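TRAP dicarboxylate transporter-DctP subunit (Desulfovibrio desulfuricans subsp. desulfuricans, PDB 4NHB) binds sn-glycerol-3-phosphate and probably delivers it, as the periplasmic solute-binding subunit, to a TRAP-type membrane transporter. Local coordinates at residues A[41-46]-A[144-149]; A[92-97]-A[175-180]; A[149-154]-A[234-239]. One frame throughout, in Å; residues are numbered along the deposited sequence.

All three contacts are largely buried and lie near the centre of a two-lobed solute-binding protein. Interactions 1 and 3 share Gly149 and both use strand 146-155: helix 42-57 packs against its beginning, whereas strand 235-243 pairs with it along the sheet. Interaction 2 stands apart from that strand, joining the loop after strand 89-92 to the start of helix 176-184; its Ser97 and Pro176 lie nearer the surface. The chemistry differs accordingly. Neither 1 nor 2 has a direct hydrogen bond between its segments, though 2 has a bridging water; interaction 3 has two backbone bonds. Interactions 2 and 3 both touch the ligand; interaction 1 reaches it through Glu43 and His238.

Interaction 1. Residues A[41-46]-A[144-149]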
loop_
_atom_site.group_PDB
_atom_site.type_symbol
_atom_site.label_atom_id
_atom_site.label_comp_id
_atom_site.label_asym_id
_atom_site.label_seq_id
_atom_site.Cartn_x
_atom_site.Cartn_y
_atom_site.Cartn_z
ATOM N N GLU A 41 -10.604 -5.269 -4.039
ATOM C CA GLU A 41 -9.524 -4.275 -3.983
ATOM C C GLU A 41 -8.212 -5.049 -4.159
ATOM O O GLU A 41 -8.102 -6.200 -3.719
ATOM C CB GLU A 41 -9.595 -3.520 -2.653
ATOM C CG GLU A 41 -8.971 -2.110 -2.638
ATOM C CD GLU A 41 -7.528 -2.101 -2.150
ATOM O OE1 GLU A 41 -6.990 -1.004 -1.842
ATOM O OE2 GLU A 41 -6.898 -3.182 -2.158
ATOM N N PRO A 42 -7.213 -4.442 -4.833
ATOM C CA PRO A 42 -6.036 -5.253 -5.176
ATOM C C PRO A 42 -5.361 -5.996 -4.037
ATOM O O PRO A 42 -4.948 -7.119 -4.317
ATOM C CB PRO A 42 -5.080 -4.265 -5.840
ATOM C CG PRO A 42 -6.003 -3.171 -6.410
ATOM C CD PRO A 42 -7.189 -3.104 -5.454
ATOM N N GLU A 43 -5.289 -5.454 -2.813
ATOM C CA GLU A 43 -4.670 -6.183 -1.696
ATOM C C GLU A 43 -5.396 -7.513 -1.473
ATOM O O GLU A 43 -4.789 -8.602 -1.454
ATOM C CB GLU A 43 -4.662 -5.337 -0.432
ATOM C CG GLU A 43 -3.908 -5.997 0.720
ATOM C CD GLU A 43 -4.123 -5.303 2.046
ATOM O OE1 GLU A 43 -5.117 -5.575 2.775
ATOM O OE2 GLU A 43 -3.239 -4.535 2.409
ATOM N N THR A 44 -6.710 -7.426 -1.391
ATOM C CA THR A 44 -7.546 -8.564 -1.096
ATOM C C THR A 44 -7.551 -9.610 -2.209
ATOM O O THR A 44 -7.509 -10.802 -1.935
ATOM C CB THR A 44 -8.953 -8.089 -0.834
ATOM O OG1 THR A 44 -8.903 -7.062 0.164
ATOM C CG2 THR A 44 -9.816 -9.226 -0.344
ATOM N N ILE A 45 -7.662 -9.156 -3.452
ATOM C CA ILE A 45 -7.507 -10.034 -4.611
ATOM C C ILE A 45 -6.167 -10.792 -4.525
ATOM O O ILE A 45 -6.102 -12.000 -4.726
ATOM C CB ILE A 45 -7.527 -9.213 -5.904
ATOM C CG1 ILE A 45 -8.875 -8.497 -6.060
ATOM C CG2 ILE A 45 -7.230 -10.127 -7.097
ATOM C CD1 ILE A 45 -8.869 -7.400 -7.131
ATOM N N GLY A 46 -5.111 -10.055 -4.204
ATOM C CA GLY A 46 -3.793 -10.610 -3.983
ATOM C C GLY A 46 -3.762 -11.731 -2.968
ATOM O O GLY A 46 -3.162 -12.774 -3.214
ATOM N N ASN A 144 6.678 -10.274 -0.819
ATOM C CA ASN A 144 6.539 -9.691 -2.131
ATOM C C ASN A 144 6.287 -8.188 -2.017
ATOM O O ASN A 144 6.324 -7.630 -0.912
ATOM C CB ASN A 144 5.426 -10.417 -2.914
ATOM C CG ASN A 144 4.028 -10.261 -2.295
ATOM O OD1 ASN A 144 3.808 -9.468 -1.372
ATOM N ND2 ASN A 144 3.091 -11.068 -2.783
ATOM N N ALA A 145 6.053 -7.546 -3.153
ATOM C CA ALA A 145 5.623 -6.144 -3.213
ATOM C C ALA A 145 4.693 -5.983 -4.425
ATOM O O ALA A 145 4.937 -6.555 -5.474
ATOM C CB ALA A 145 6.800 -5.251 -3.323
ATOM N N PHE A 146 3.606 -5.233 -4.279
ATOM C CA PHE A 146 2.676 -5.114 -5.360
ATOM C C PHE A 146 1.921 -3.816 -5.161
ATOM O O PHE A 146 1.834 -3.291 -4.038
ATOM C CB PHE A 146 1.748 -6.338 -5.426
ATOM C CG PHE A 146 0.966 -6.603 -4.151
ATOM C CD1 PHE A 146 -0.214 -5.934 -3.882
ATOM C CD2 PHE A 146 1.429 -7.516 -3.206
ATOM C CE1 PHE A 146 -0.920 -6.187 -2.700
ATOM C CE2 PHE A 146 0.728 -7.768 -2.036
ATOM C CZ PHE A 146 -0.445 -7.103 -1.783
ATOM N N PRO A 147 1.378 -3.267 -6.242
ATOM C CA PRO A 147 0.789 -1.940 -6.055
ATOM C C PRO A 147 -0.713 -1.996 -5.698
ATOM O O PRO A 147 -1.423 -2.935 -6.077
ATOM C CB PRO A 147 0.922 -1.320 -7.439
ATOM C CG PRO A 147 0.795 -2.525 -8.387
ATOM C CD PRO A 147 1.460 -3.667 -7.655
ATOM N N LEU A 148 -1.186 -0.949 -5.040
ATOM C CA LEU A 148 -2.613 -0.664 -4.917
ATOM C C LEU A 148 -2.987 0.497 -5.848
ATOM O O LEU A 148 -4.160 0.674 -6.188
ATOM C CB LEU A 148 -3.012 -0.377 -3.451
ATOM C CG LEU A 148 -3.347 -1.578 -2.525
ATOM C CD1 LEU A 148 -2.296 -2.636 -2.501
ATOM C CD2 LEU A 148 -3.711 -1.147 -1.105
ATOM N N GLY A 149 -1.982 1.251 -6.268
ATOM C CA GLY A 149 -2.173 2.299 -7.238
ATOM C C GLY A 149 -1.715 3.658 -6.768
ATOM O O GLY A 149 -1.581 3.903 -5.576
#
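Leu148 packs most closely here, its isobutyl group directed at the first turn of helix 42-57 from the beginning of strand 146-155. Its CG lies anti to the carbonyl carbon, toward the helix start, and chi2 (52°) sends the two methyls to different partners. CD2 comes within 3.4 Å of Glu41 OE1, where the side chains cross at about a right angle. Glu41 is the N-cap: with CG anti to the backbone N and the chain bent at chi2 (-94°), its carboxylate turns back so that OE2 accepts from Glu43 N at 2.9 Å, nearly along its own C-O axis. The capping bond helps orient the carboxylate against which Leu148 rests. OE1 also lies close to Asp215 OD1, which may favour protonation of one of them.

The rest of the interface is looser. Leu148 CD1 lies 4.1 Å from Glu43 CB. Pro42 CB stays 3.9 Å from Pro147 O, a buried carbonyl oxygen with no hydrogen-bond partner in the model. Phe146, held in the crowded position between backbone N and carbonyl carbon (chi1 57°), brings CE1 to 3.9 Å from Glu43 CA, obliquely to the ring. There is no solvent side: every touching residue is buried.

Glu43 runs extended past this apolar surface, its OE1 accepting from Met36 N and its OE2 bonded to His238 ND1. No hydrogen bond joins the two segments, so van der Waals contact holds helix to strand; the buried carboxylate of Glu43 would be expected to favour a proton on His238 ND1, making Glu43 a second-shell group of the glycerol-phosphate site.

Interaction 2. Residues A[92-97]-A[175-180]; sequences TGTQTS and IPLYTN. With G3P (sn-glycerol-3-phosphate), chain P.
Gly93 opens the ligand-facing part of segment 92-97: its CA lies 3.4 Å from G3P O1, an approach that its lack of a side chain allows. Thr94 follows at the start of a 3-10 turn, and its N donates to G3P O1 at 3.1 Å and 161°. Its OG1, in the crowded position between backbone N and carbonyl carbon, bonds to Glu107 and also meets Leu177 CD2 at 3.7 Å and the edge of the Tyr178 ring. Gln95 bends at chi2 (81°) to bring its amide obliquely across the tip of Ile175, with CD 3.7 Å from Ile175 CD1; OE1 weakly accepts from Gly93 N, while NE2 makes a weak bond to G3P O2 and a firmer one to Glu75. The same Ile175 methyl is 3.7 Å from G3P C1. At Ser97, OG donates to Thr94 O at 2.6 Å, nearly along the C=O axis, and touches Ile175 CG2. A water donates to this hydroxyl and accepts from Leu177 N. The contact joins the loop after strand 89-92 to the start of helix 176-184 and supplies Gly93, Thr94, Gln95 and Ile175 to the pocket, with helix 75-84 against Gln95 and helix 311-316 against Leu177.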
loop_
_atom_site.group_PDB
_atom_site.type_symbol
_atom_site.label_atom_id
_atom_site.label_comp_id
_atom_site.label_asym_id
_atom_site.label_seq_id
_atom_site.Cartn_x
_atom_site.Cartn_y
_atom_site.Cartn_z
ATOM N N THR A 92 -0.212 -5.764 4.348
ATOM C CA THR A 92 -0.244 -4.361 4.712
ATOM C C THR A 92 0.838 -3.619 3.943
ATOM O O THR A 92 1.571 -4.238 3.127
ATOM C CB THR A 92 -0.159 -4.194 6.254
ATOM O OG1 THR A 92 -0.594 -2.884 6.623
ATOM C CG2 THR A 92 1.252 -4.387 6.784
ATOM N N GLY A 93 0.932 -2.311 4.180
ATOM C CA GLY A 93 1.887 -1.471 3.514
ATOM C C GLY A 93 2.909 -0.789 4.427
ATOM O O GLY A 93 3.549 -1.424 5.276
ATOM N N THR A 94 3.088 0.516 4.232
ATOM C CA THR A 94 4.157 1.222 4.939
ATOM C C THR A 94 3.839 1.476 6.426
ATOM O O THR A 94 4.577 2.217 7.127
ATOM C CB THR A 94 4.481 2.549 4.263
ATOM O OG1 THR A 94 3.264 3.293 4.137
ATOM C CG2 THR A 94 5.145 2.330 2.872
ATOM N N GLN A 95 2.735 0.889 6.894
ATOM C CA GLN A 95 2.445 0.774 8.320
ATOM C C GLN A 95 3.643 0.134 9.042
ATOM O O GLN A 95 3.946 0.431 10.191
ATOM C CB GLN A 95 1.185 -0.066 8.539
ATOM C CG GLN A 95 -0.172 0.583 8.076
ATOM C CD GLN A 95 -0.440 0.436 6.563
ATOM O OE1 GLN A 95 0.459 0.113 5.770
ATOM N NE2 GLN A 95 -1.675 0.668 6.172
ATOM N N THR A 96 4.336 -0.758 8.350
ATOM C CA THR A 96 5.457 -1.461 8.962
ATOM C C THR A 96 6.674 -0.577 9.070
ATOM O O THR A 96 7.701 -0.995 9.627
ATOM C CB THR A 96 5.834 -2.729 8.161
ATOM O OG1 THR A 96 6.186 -2.327 6.844
ATOM C CG2 THR A 96 4.666 -3.708 8.081
ATOM N N SER A 97 6.583 0.652 8.558
ATOM C CA SER A 97 7.597 1.656 8.855
ATOM C C SER A 97 7.727 1.930 10.357
ATOM O O SER A 97 8.726 2.484 10.774
ATOM C CB SER A 97 7.350 2.967 8.086
ATOM O OG SER A 97 6.196 3.654 8.534
ATOM N N ILE A 175 0.422 7.453 9.503
ATOM C CA ILE A 175 1.731 6.895 9.242
ATOM C C ILE A 175 2.629 8.099 9.013
ATOM O O ILE A 175 2.231 9.040 8.361
ATOM C CB ILE A 175 1.722 6.013 7.931
ATOM C CG1 ILE A 175 0.673 4.903 8.001
ATOM C CG2 ILE A 175 3.111 5.434 7.689
ATOM C CD1 ILE A 175 0.598 3.988 6.724
ATOM N N PRO A 176 3.838 8.096 9.569
ATOM C CA PRO A 176 4.601 9.346 9.501
ATOM C C PRO A 176 4.825 9.936 8.091
ATOM O O PRO A 176 4.643 11.150 7.821
ATOM C CB PRO A 176 5.917 8.953 10.183
ATOM C CG PRO A 176 5.465 8.016 11.255
ATOM C CD PRO A 176 4.391 7.175 10.574
ATOM N N LEU A 177 5.191 9.092 7.145
ATOM C CA LEU A 177 5.469 9.607 5.822
ATOM C C LEU A 177 4.268 10.401 5.220
ATOM O O LEU A 177 4.469 11.366 4.477
ATOM C CB LEU A 177 5.962 8.461 4.922
ATOM C CG LEU A 177 4.942 7.684 4.122
ATOM C CD1 LEU A 177 4.722 8.414 2.834
ATOM C CD2 LEU A 177 5.444 6.263 3.831
ATOM N N TYR A 178 3.033 10.015 5.565
ATOM C CA TYR A 178 1.816 10.723 5.106
ATOM C C TYR A 178 1.477 12.054 5.864
ATOM O O TYR A 178 1.066 13.034 5.264
ATOM C CB TYR A 178 0.604 9.777 5.198
ATOM C CG TYR A 178 0.598 8.730 4.090
ATOM C CD1 TYR A 178 0.092 9.026 2.858
ATOM C CD2 TYR A 178 1.151 7.470 4.283
ATOM C CE1 TYR A 178 0.080 8.066 1.833
ATOM C CE2 TYR A 178 1.171 6.525 3.253
ATOM C CZ TYR A 178 0.611 6.839 2.049
ATOM O OH TYR A 178 0.624 5.936 1.013
ATOM N N THR A 179 1.626 12.046 7.179
ATOM C CA THR A 179 1.371 13.248 7.976
ATOM C C THR A 179 2.438 14.286 7.632
ATOM O O THR A 179 2.135 15.466 7.482
ATOM C CB THR A 179 1.358 12.946 9.494
ATOM O OG1 THR A 179 2.585 12.320 9.877
ATOM C CG2 THR A 179 0.171 12.011 9.870
ATOM N N ASN A 180 3.674 13.834 7.453
ATOM C CA ASN A 180 4.740 14.744 7.022
ATOM C C ASN A 180 4.481 15.325 5.636
ATOM O O ASN A 180 4.647 16.510 5.379
ATOM C CB ASN A 180 6.084 14.035 7.017
ATOM C CG ASN A 180 7.207 15.000 6.733
ATOM O OD1 ASN A 180 7.447 15.923 7.515
ATOM N ND2 ASN A 180 7.844 14.850 5.586
HETATM O O1 G3P P . 0.771 1.584 2.519
HETATM C C1 G3P P . 0.160 2.535 3.340
HETATM C C2 G3P P . -1.284 2.776 2.880
HETATM O O2 G3P P . -1.988 1.565 2.927
HETATM C C3 G3P P . -1.949 3.806 3.807
HETATM O O1P G3P P . -2.962 4.456 3.109
HETATM O O4P G3P P . -4.467 2.570 2.781
HETATM O O2P G3P P . -4.727 4.009 4.865
HETATM O O3P G3P P . -5.428 4.902 2.645
HETATM P P G3P P . -4.486 3.950 3.376
HETATM O O HOH W 1 6.419 6.507 7.873
#

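Interaction 3. Residues A[149-154]-A[234-239]; sequences GFRHFY and ILVIHS. With G3P (sn-glycerol-3-phosphate), chain P.
Arg151 grips the phosphate end of sn-glycerol-3-phosphate with two nitrogens: NH2 donates to the ester oxygen, G3P O1P, at 2.9 Å, and NH1 to the terminal oxygen, G3P O3P, at 3.1 Å. O1P lies near the guanidinium plane at its edge, and a salt bridge from NE to Asp210 helps fix the group's rotation. At the middle of the glycerol, His238 NE2 meets the C2 hydroxyl, G3P O2, at 2.7 Å, the oxygen near the ring plane; either partner could be the donor. NE2 also makes a weak bond to O1 beyond it. Between the strands, Arg151 N donates to Ile234 O at 2.8 Å, nearly along the C=O axis. Val236 N reaches Gly149 O at 3.1 Å, but from above the carbonyl plane, 52° out of it.

These bonds belong to an antiparallel ladder in the mixed sheet of the periplasmic-binding-protein fold of this TRAP solute-binding (DctP) family, with Phe150 and Leu235 a non-hydrogen-bonded pair. Because Leu148 N bonds to Val236 O while Val236 N bonds to Gly149 O, two residues face one: a beta bulge, in which buried Gly149 N has no partner in the model. The 136° between the segment axes is consistent with it.

On the face of Val236, its CG2 sits 3.4 Å from Arg151 NH2, obliquely to the guanidinium. The aliphatic part of Arg151 lies side by side with Ile234, and a bend at chi3 (73°) takes the guanidinium to the phosphate. On the other face, Leu235 CB makes a CH-pi contact over the Phe150 ring, 3.9 Å from its centroid, while Leu235 CD1 packs against the Gly149 backbone.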
loop_
_atom_site.group_PDB
_atom_site.type_symbol
_atom_site.label_atom_id
_atom_site.label_comp_id
_atom_site.label_asym_id
_atom_site.label_seq_id
_atom_site.Cartn_x
_atom_site.Cartn_y
_atom_site.Cartn_z
ATOM N N GLY A 149 -1.982 1.251 -6.268
ATOM C CA GLY A 149 -2.173 2.299 -7.238
ATOM C C GLY A 149 -1.715 3.658 -6.768
ATOM O O GLY A 149 -1.581 3.903 -5.576
ATOM N N PHE A 150 -1.483 4.557 -7.729
ATOM C CA PHE A 150 -1.157 5.919 -7.441
ATOM C C PHE A 150 -2.282 6.650 -6.706
ATOM O O PHE A 150 -3.452 6.425 -6.981
ATOM C CB PHE A 150 -0.808 6.662 -8.741
ATOM C CG PHE A 150 0.587 6.330 -9.264
ATOM C CD1 PHE A 150 1.721 6.949 -8.726
ATOM C CD2 PHE A 150 0.747 5.384 -10.262
ATOM C CE1 PHE A 150 3.011 6.637 -9.204
ATOM C CE2 PHE A 150 2.036 5.061 -10.746
ATOM C CZ PHE A 150 3.155 5.686 -10.221
ATOM N N ARG A 151 -1.896 7.527 -5.773
ATOM C CA ARG A 151 -2.899 8.254 -4.963
ATOM C C ARG A 151 -3.334 9.522 -5.687
ATOM O O ARG A 151 -2.492 10.261 -6.198
ATOM C CB ARG A 151 -2.346 8.619 -3.577
ATOM C CG ARG A 151 -1.738 7.410 -2.798
ATOM C CD ARG A 151 -1.430 7.739 -1.333
ATOM N NE ARG A 151 -2.640 7.854 -0.522
ATOM C CZ ARG A 151 -3.025 6.993 0.416
ATOM N NH1 ARG A 151 -4.162 7.182 1.053
ATOM N NH2 ARG A 151 -2.293 5.939 0.733
ATOM N N HIS A 152 -4.644 9.751 -5.710
ATOM C CA HIS A 152 -5.268 10.927 -6.312
ATOM C C HIS A 152 -6.178 11.582 -5.277
ATOM O O HIS A 152 -6.756 10.882 -4.425
ATOM C CB HIS A 152 -6.090 10.505 -7.530
ATOM C CG HIS A 152 -5.286 9.756 -8.541
ATOM N ND1 HIS A 152 -4.131 10.275 -9.077
ATOM C CD2 HIS A 152 -5.430 8.520 -9.077
ATOM C CE1 HIS A 152 -3.617 9.409 -9.932
ATOM N NE2 HIS A 152 -4.379 8.325 -9.942
ATOM N N PHE A 153 -6.311 12.903 -5.353
ATOM C CA PHE A 153 -7.153 13.626 -4.394
ATOM C C PHE A 153 -8.629 13.397 -4.657
ATOM O O PHE A 153 -9.051 13.269 -5.800
ATOM C CB PHE A 153 -6.836 15.129 -4.405
ATOM C CG PHE A 153 -5.503 15.438 -3.850
ATOM C CD1 PHE A 153 -5.308 15.455 -2.495
ATOM C CD2 PHE A 153 -4.422 15.661 -4.692
ATOM C CE1 PHE A 153 -4.063 15.711 -1.959
ATOM C CE2 PHE A 153 -3.182 15.904 -4.176
ATOM C CZ PHE A 153 -3.000 15.941 -2.800
ATOM N N TYR A 154 -9.399 13.304 -3.575
ATOM C CA TYR A 154 -10.845 13.346 -3.639
ATOM C C TYR A 154 -11.323 14.442 -2.651
ATOM O O TYR A 154 -10.751 14.581 -1.570
ATOM C CB TYR A 154 -11.475 11.983 -3.283
ATOM C CG TYR A 154 -11.084 11.429 -1.921
ATOM C CD1 TYR A 154 -11.818 11.751 -0.792
ATOM C CD2 TYR A 154 -9.975 10.573 -1.760
ATOM C CE1 TYR A 154 -11.483 11.277 0.422
ATOM C CE2 TYR A 154 -9.642 10.088 -0.544
ATOM C CZ TYR A 154 -10.393 10.443 0.565
ATOM O OH TYR A 154 -10.110 9.974 1.825
ATOM N N ILE A 234 2.130 9.733 -4.619
ATOM C CA ILE A 234 2.632 8.490 -4.026
ATOM C C ILE A 234 1.975 7.273 -4.718
ATOM O O ILE A 234 0.794 7.315 -5.034
ATOM C CB ILE A 234 2.272 8.409 -2.574
ATOM C CG1 ILE A 234 3.114 9.390 -1.759
ATOM C CG2 ILE A 234 2.487 6.974 -2.038
ATOM C CD1 ILE A 234 2.619 9.600 -0.390
ATOM N N LEU A 235 2.747 6.211 -4.905
ATOM C CA LEU A 235 2.224 4.922 -5.377
ATOM C C LEU A 235 2.128 4.003 -4.168
ATOM O O LEU A 235 3.120 3.715 -3.528
ATOM C CB LEU A 235 3.167 4.332 -6.425
ATOM C CG LEU A 235 2.974 2.853 -6.756
ATOM C CD1 LEU A 235 1.557 2.582 -7.334
ATOM C CD2 LEU A 235 4.055 2.389 -7.720
ATOM N N VAL A 236 0.919 3.572 -3.831
ATOM C CA VAL A 236 0.773 2.661 -2.738
ATOM C C VAL A 236 1.308 1.274 -3.101
ATOM O O VAL A 236 0.962 0.694 -4.123
ATOM C CB VAL A 236 -0.713 2.583 -2.246
ATOM C CG1 VAL A 236 -0.909 1.603 -1.064
ATOM C CG2 VAL A 236 -1.211 3.966 -1.862
ATOM N N ILE A 237 2.178 0.776 -2.230
ATOM C CA ILE A 237 2.786 -0.550 -2.375
ATOM C C ILE A 237 2.498 -1.354 -1.109
ATOM O O ILE A 237 2.821 -0.914 -0.001
ATOM C CB ILE A 237 4.306 -0.428 -2.534
ATOM C CG1 ILE A 237 4.666 0.303 -3.843
ATOM C CG2 ILE A 237 4.978 -1.809 -2.457
ATOM C CD1 ILE A 237 4.379 -0.499 -5.132
ATOM N N HIS A 238 1.863 -2.519 -1.245
ATOM C CA HIS A 238 1.718 -3.437 -0.107
ATOM C C HIS A 238 2.492 -4.743 -0.282
ATOM O O HIS A 238 3.056 -5.004 -1.338
ATOM C CB HIS A 238 0.243 -3.723 0.119
ATOM C CG HIS A 238 -0.474 -2.629 0.835
ATOM N ND1 HIS A 238 -1.640 -2.854 1.526
ATOM C CD2 HIS A 238 -0.193 -1.305 0.980
ATOM C CE1 HIS A 238 -2.062 -1.721 2.064
ATOM N NE2 HIS A 238 -1.214 -0.761 1.736
ATOM N N SER A 239 2.511 -5.563 0.759
ATOM C CA SER A 239 3.196 -6.860 0.748
ATOM C C SER A 239 2.423 -7.879 1.508
ATOM O O SER A 239 1.621 -7.547 2.366
ATOM C CB SER A 239 4.583 -6.789 1.387
ATOM O OG SER A 239 5.318 -5.748 0.819
HETATM O O1 G3P P . 0.771 1.584 2.519
HETATM C C1 G3P P . 0.160 2.535 3.340
HETATM C C2 G3P P . -1.284 2.776 2.880
HETATM O O2 G3P P . -1.988 1.565 2.927
HETATM C C3 G3P P . -1.949 3.806 3.807
HETATM O O1P G3P P . -2.962 4.456 3.109
HETATM O O4P G3P P . -4.467 2.570 2.781
HETATM O O2P G3P P . -4.727 4.009 4.865
HETATM O O3P G3P P . -5.428 4.902 2.645
HETATM P P G3P P . -4.486 3.950 3.376
#